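Local atomic coordinates of fatty acid metabolism regulator protein (Bacillus subtilis, PDB entry 1VI0), a protein that represses transcription of genes for fatty acid transport and beta-oxidation, its DNA binding being inhibited by long-chain fatty acyl-CoA. Residues Glu53-Ile57 / Glu116-Ile121. Numbering follows the deposited sequence.
Sequences EDILI and ELRQKI. With DCC (dodecyl-coa), chain C.
In TetR-type repressors one helix joins the DNA-binding and ligand-binding parts; here it is helix 52-75, whose first turn packs on the start of helix 115-141. Both segments are regular alpha-helix. Their axes run roughly parallel, at 29° (signed crossing angle -29°), with a closest approach of 10.6 Å, and they converge along the chain: CA of E53 lies 7.8 Å from CA of L117, CA of I57 only 5.9 Å from CA of I121.

The interface, 285 Å² in all, is mainly apolar. L117 (t, p) points at the other helix, its CD1 3.4 Å from CD1 of I57 and 3.3 Å from CG of E53, whose aliphatic part packs here while its carboxylate reaches a salt bridge. I57 (m, t) also lays CD1 3.9 Å from CD of K120, while CD2 of L56 sits 4.4 Å from CD1 of I121.

A salt-bridge network borders this core. K120 leaves the backbone with chi1 m, then extends (chi2-chi4 t); its NZ donates across the helices to OE2 of E53 (t, t) at 3.1 Å, and to OE1 (2.7 Å) and OE2 (2.6 Å) of E116, whose chi1 p and chi2 of 103° set the carboxylate beside it. OE2 of E53 and OE1 of E116 are just 3.0 Å apart.

R118 faces the dodecyl-CoA instead, NH1 donating to OP1 at 3.0 Å, an arrangement consistent with acyl-CoA control of DNA binding.

The chemistry is thus an apolar seam closed at its edge by one lysine, which offsets the repulsion of two carboxylates.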
loop_
_atom_site.group_PDB
_atom_site.type_symbol
_atom_site.label_atom_id
_atom_site.label_comp_id
_atom_site.label_asym_id
_atom_site.label_seq_id
_atom_site.Cartn_x
_atom_site.Cartn_y
_atom_site.Cartn_z
ATOM N N GLU A 53 -19.025 10.012 -1.908
ATOM C CA GLU A 53 -17.679 10.380 -1.477
ATOM C C GLU A 53 -17.652 10.814 -0.029
ATOM O O GLU A 53 -16.780 10.345 0.738
ATOM C CB GLU A 53 -17.102 11.397 -2.450
ATOM C CG GLU A 53 -15.692 11.839 -2.197
ATOM C CD GLU A 53 -15.253 12.893 -3.225
ATOM O OE1 GLU A 53 -15.071 12.534 -4.399
ATOM O OE2 GLU A 53 -15.089 14.038 -2.765
ATOM N N ASP A 54 -18.552 11.672 0.445
ATOM C CA ASP A 54 -18.637 12.107 1.820
ATOM C C ASP A 54 -18.848 10.946 2.810
ATOM O O ASP A 54 -18.229 10.928 3.880
ATOM C CB ASP A 54 -19.736 13.145 1.986
ATOM C CG ASP A 54 -19.711 13.868 3.300
ATOM O OD1 ASP A 54 -18.615 14.063 3.893
ATOM O OD2 ASP A 54 -20.784 14.181 3.839
ATOM N N ILE A 55 -19.630 9.961 2.432
ATOM C CA ILE A 55 -19.836 8.756 3.233
ATOM C C ILE A 55 -18.509 7.963 3.333
ATOM O O ILE A 55 -18.119 7.663 4.481
ATOM C CB ILE A 55 -20.923 7.849 2.697
ATOM C CG1 ILE A 55 -22.302 8.573 2.714
ATOM C CG2 ILE A 55 -21.042 6.569 3.514
ATOM C CD1 ILE A 55 -23.323 7.787 1.868
ATOM N N LEU A 56 -17.798 7.802 2.267
ATOM C CA LEU A 56 -16.506 7.053 2.311
ATOM C C LEU A 56 -15.512 7.729 3.236
ATOM O O LEU A 56 -14.838 7.160 4.111
ATOM C CB LEU A 56 -15.915 6.958 0.932
ATOM C CG LEU A 56 -14.608 6.106 0.861
ATOM C CD1 LEU A 56 -14.958 4.643 1.073
ATOM C CD2 LEU A 56 -14.010 6.322 -0.535
ATOM N N ILE A 57 -15.317 9.019 2.979
ATOM C CA ILE A 57 -14.411 9.827 3.804
ATOM C C ILE A 57 -14.822 9.856 5.260
ATOM O O ILE A 57 -13.982 9.635 6.161
ATOM C CB ILE A 57 -14.364 11.262 3.217
ATOM C CG1 ILE A 57 -13.736 11.209 1.828
ATOM C CG2 ILE A 57 -13.629 12.203 4.165
ATOM C CD1 ILE A 57 -14.078 12.448 0.991
ATOM N N GLU A 116 -7.862 14.166 -6.044
ATOM C CA GLU A 116 -8.533 15.054 -5.063
ATOM C C GLU A 116 -9.037 14.226 -3.895
ATOM O O GLU A 116 -8.733 14.504 -2.735
ATOM C CB GLU A 116 -9.603 15.906 -5.682
ATOM C CG GLU A 116 -10.912 15.218 -6.002
ATOM C CD GLU A 116 -12.009 15.536 -5.011
ATOM O OE1 GLU A 116 -12.576 14.608 -4.393
ATOM O OE2 GLU A 116 -12.320 16.748 -4.840
ATOM N N LEU A 117 -9.768 13.146 -4.188
ATOM C CA LEU A 117 -10.340 12.304 -3.153
ATOM C C LEU A 117 -9.287 11.612 -2.292
ATOM O O LEU A 117 -9.402 11.575 -1.061
ATOM C CB LEU A 117 -11.241 11.248 -3.790
ATOM C CG LEU A 117 -11.895 10.232 -2.862
ATOM C CD1 LEU A 117 -12.610 10.921 -1.706
ATOM C CD2 LEU A 117 -12.857 9.342 -3.625
ATOM N N ARG A 118 -8.238 11.105 -2.923
ATOM C CA ARG A 118 -7.204 10.383 -2.173
ATOM C C ARG A 118 -6.489 11.252 -1.152
ATOM O O ARG A 118 -6.060 10.776 -0.067
ATOM C CB ARG A 118 -6.240 9.723 -3.101
ATOM C CG ARG A 118 -5.196 8.863 -2.448
ATOM C CD ARG A 118 -5.859 7.912 -1.387
ATOM N NE ARG A 118 -4.758 6.996 -1.037
ATOM C CZ ARG A 118 -4.338 6.026 -1.832
ATOM N NH1 ARG A 118 -3.261 5.302 -1.479
ATOM N NH2 ARG A 118 -4.978 5.752 -2.938
ATOM N N GLN A 119 -6.315 12.528 -1.480
ATOM C CA GLN A 119 -5.705 13.465 -0.513
ATOM C C GLN A 119 -6.577 13.627 0.724
ATOM O O GLN A 119 -6.103 13.773 1.850
ATOM C CB GLN A 119 -5.639 14.869 -1.145
ATOM C CG GLN A 119 -4.386 15.127 -1.958
ATOM C CD GLN A 119 -4.376 16.611 -2.367
ATOM O OE1 GLN A 119 -5.402 17.083 -2.873
ATOM N NE2 GLN A 119 -3.258 17.259 -2.110
ATOM N N LYS A 120 -7.896 13.657 0.493
ATOM C CA LYS A 120 -8.848 13.823 1.585
ATOM C C LYS A 120 -8.753 12.629 2.531
ATOM O O LYS A 120 -8.581 12.794 3.720
ATOM C CB LYS A 120 -10.270 13.979 1.050
ATOM C CG LYS A 120 -10.339 15.090 -0.018
ATOM C CD LYS A 120 -11.779 15.291 -0.495
ATOM C CE LYS A 120 -11.777 16.334 -1.620
ATOM N NZ LYS A 120 -13.065 16.317 -2.382
ATOM N N ILE A 121 -8.709 11.432 1.924
ATOM C CA ILE A 121 -8.579 10.207 2.721
ATOM C C ILE A 121 -7.285 10.205 3.479
ATOM O O ILE A 121 -7.210 10.044 4.709
ATOM C CB ILE A 121 -8.619 8.970 1.761
ATOM C CG1 ILE A 121 -10.016 8.838 1.149
ATOM C CG2 ILE A 121 -8.232 7.719 2.555
ATOM C CD1 ILE A 121 -10.029 8.167 -0.226
HETATM C C2 DCC C . 12.074 13.072 2.718
HETATM C C4 DCC C . 9.852 13.316 2.941
HETATM C C5 DCC C . 9.656 11.994 3.269
HETATM C C6 DCC C . 10.824 11.199 3.257
HETATM C C8 DCC C . 7.750 12.907 3.345
HETATM C C10 DCC C . -7.634 2.183 10.702
HETATM C C11 DCC C . -9.058 1.640 10.916
HETATM C C12 DCC C . -10.152 2.557 10.377
HETATM N N9 DCC C . 8.620 13.902 2.968
HETATM N N7 DCC C . 8.321 11.738 3.502
HETATM N N3 DCC C . 11.031 13.918 2.677
HETATM N N1 DCC C . 12.032 11.760 3.033
HETATM N N6 DCC C . 10.760 9.892 3.515
HETATM C "C1'" DCC C . 8.362 15.379 2.805
HETATM C "C2'" DCC C . 7.064 15.707 2.034
HETATM O "O2'" DCC C . 7.467 15.953 0.660
HETATM C "C3'" DCC C . 6.684 17.089 2.663
HETATM O "O3'" DCC C . 7.663 18.082 2.195
HETATM C "C4'" DCC C . 7.029 16.781 4.175
HETATM O "O4'" DCC C . 8.088 15.824 4.143
HETATM C "C5'" DCC C . 5.798 16.336 4.932
HETATM O "O5'" DCC C . 5.073 15.256 4.276
HETATM P P1 DCC C . 4.570 13.955 5.045
HETATM O O11 DCC C . 3.857 13.120 4.103
HETATM O O12 DCC C . 5.784 13.355 5.824
HETATM O O6 DCC C . 3.657 14.492 6.180
HETATM P P2 DCC C . 2.320 15.047 5.722
HETATM O O21 DCC C . 1.493 15.155 6.981
HETATM O O22 DCC C . 2.543 16.228 4.879
HETATM O O7 DCC C . 1.547 13.951 4.807
HETATM C CPA DCC C . 0.773 12.886 5.521
HETATM C CPB DCC C . 0.121 11.934 4.475
HETATM C CP8 DCC C . 1.150 11.574 3.388
HETATM C CP7 DCC C . -1.017 12.711 3.824
HETATM C CP9 DCC C . -0.523 10.748 5.098
HETATM O OP3 DCC C . 2.345 11.123 3.936
HETATM C CP6 DCC C . 0.627 10.576 2.376
HETATM O OP2 DCC C . -0.310 10.877 1.648
HETATM N NP2 DCC C . 1.276 9.444 2.365
HETATM C CP5 DCC C . 0.852 8.317 1.435
HETATM C CP4 DCC C . -0.005 7.363 2.355
HETATM C CP3 DCC C . -0.700 6.290 1.497
HETATM O OP1 DCC C . -1.475 6.626 0.602
HETATM N NP1 DCC C . -0.373 5.067 1.759
HETATM C CP2 DCC C . -0.878 3.867 1.057
HETATM C CP1 DCC C . -1.675 3.163 2.115
HETATM S S DCC C . -2.858 4.143 3.066
HETATM P P3 DCC C . 7.396 19.594 1.719
HETATM O O31 DCC C . 6.152 19.617 0.950
HETATM O O32 DCC C . 7.303 20.461 2.904
HETATM O O33 DCC C . 8.625 19.885 0.901
HETATM C CA1 DCC C . -4.292 4.102 1.961
HETATM C CA2 DCC C . -5.628 4.438 2.697
HETATM O OA1 DCC C . -4.210 3.775 0.799
HETATM C CA3 DCC C . -6.195 3.231 3.468
HETATM C CA4 DCC C . -6.430 3.354 4.927
HETATM C CA5 DCC C . -5.411 2.651 5.796
HETATM C CA6 DCC C . -5.982 2.015 7.050
HETATM C CA7 DCC C . -5.617 2.692 8.352
HETATM C CA8 DCC C . -5.414 1.851 9.560
HETATM C CA9 DCC C . -6.652 1.149 10.126
#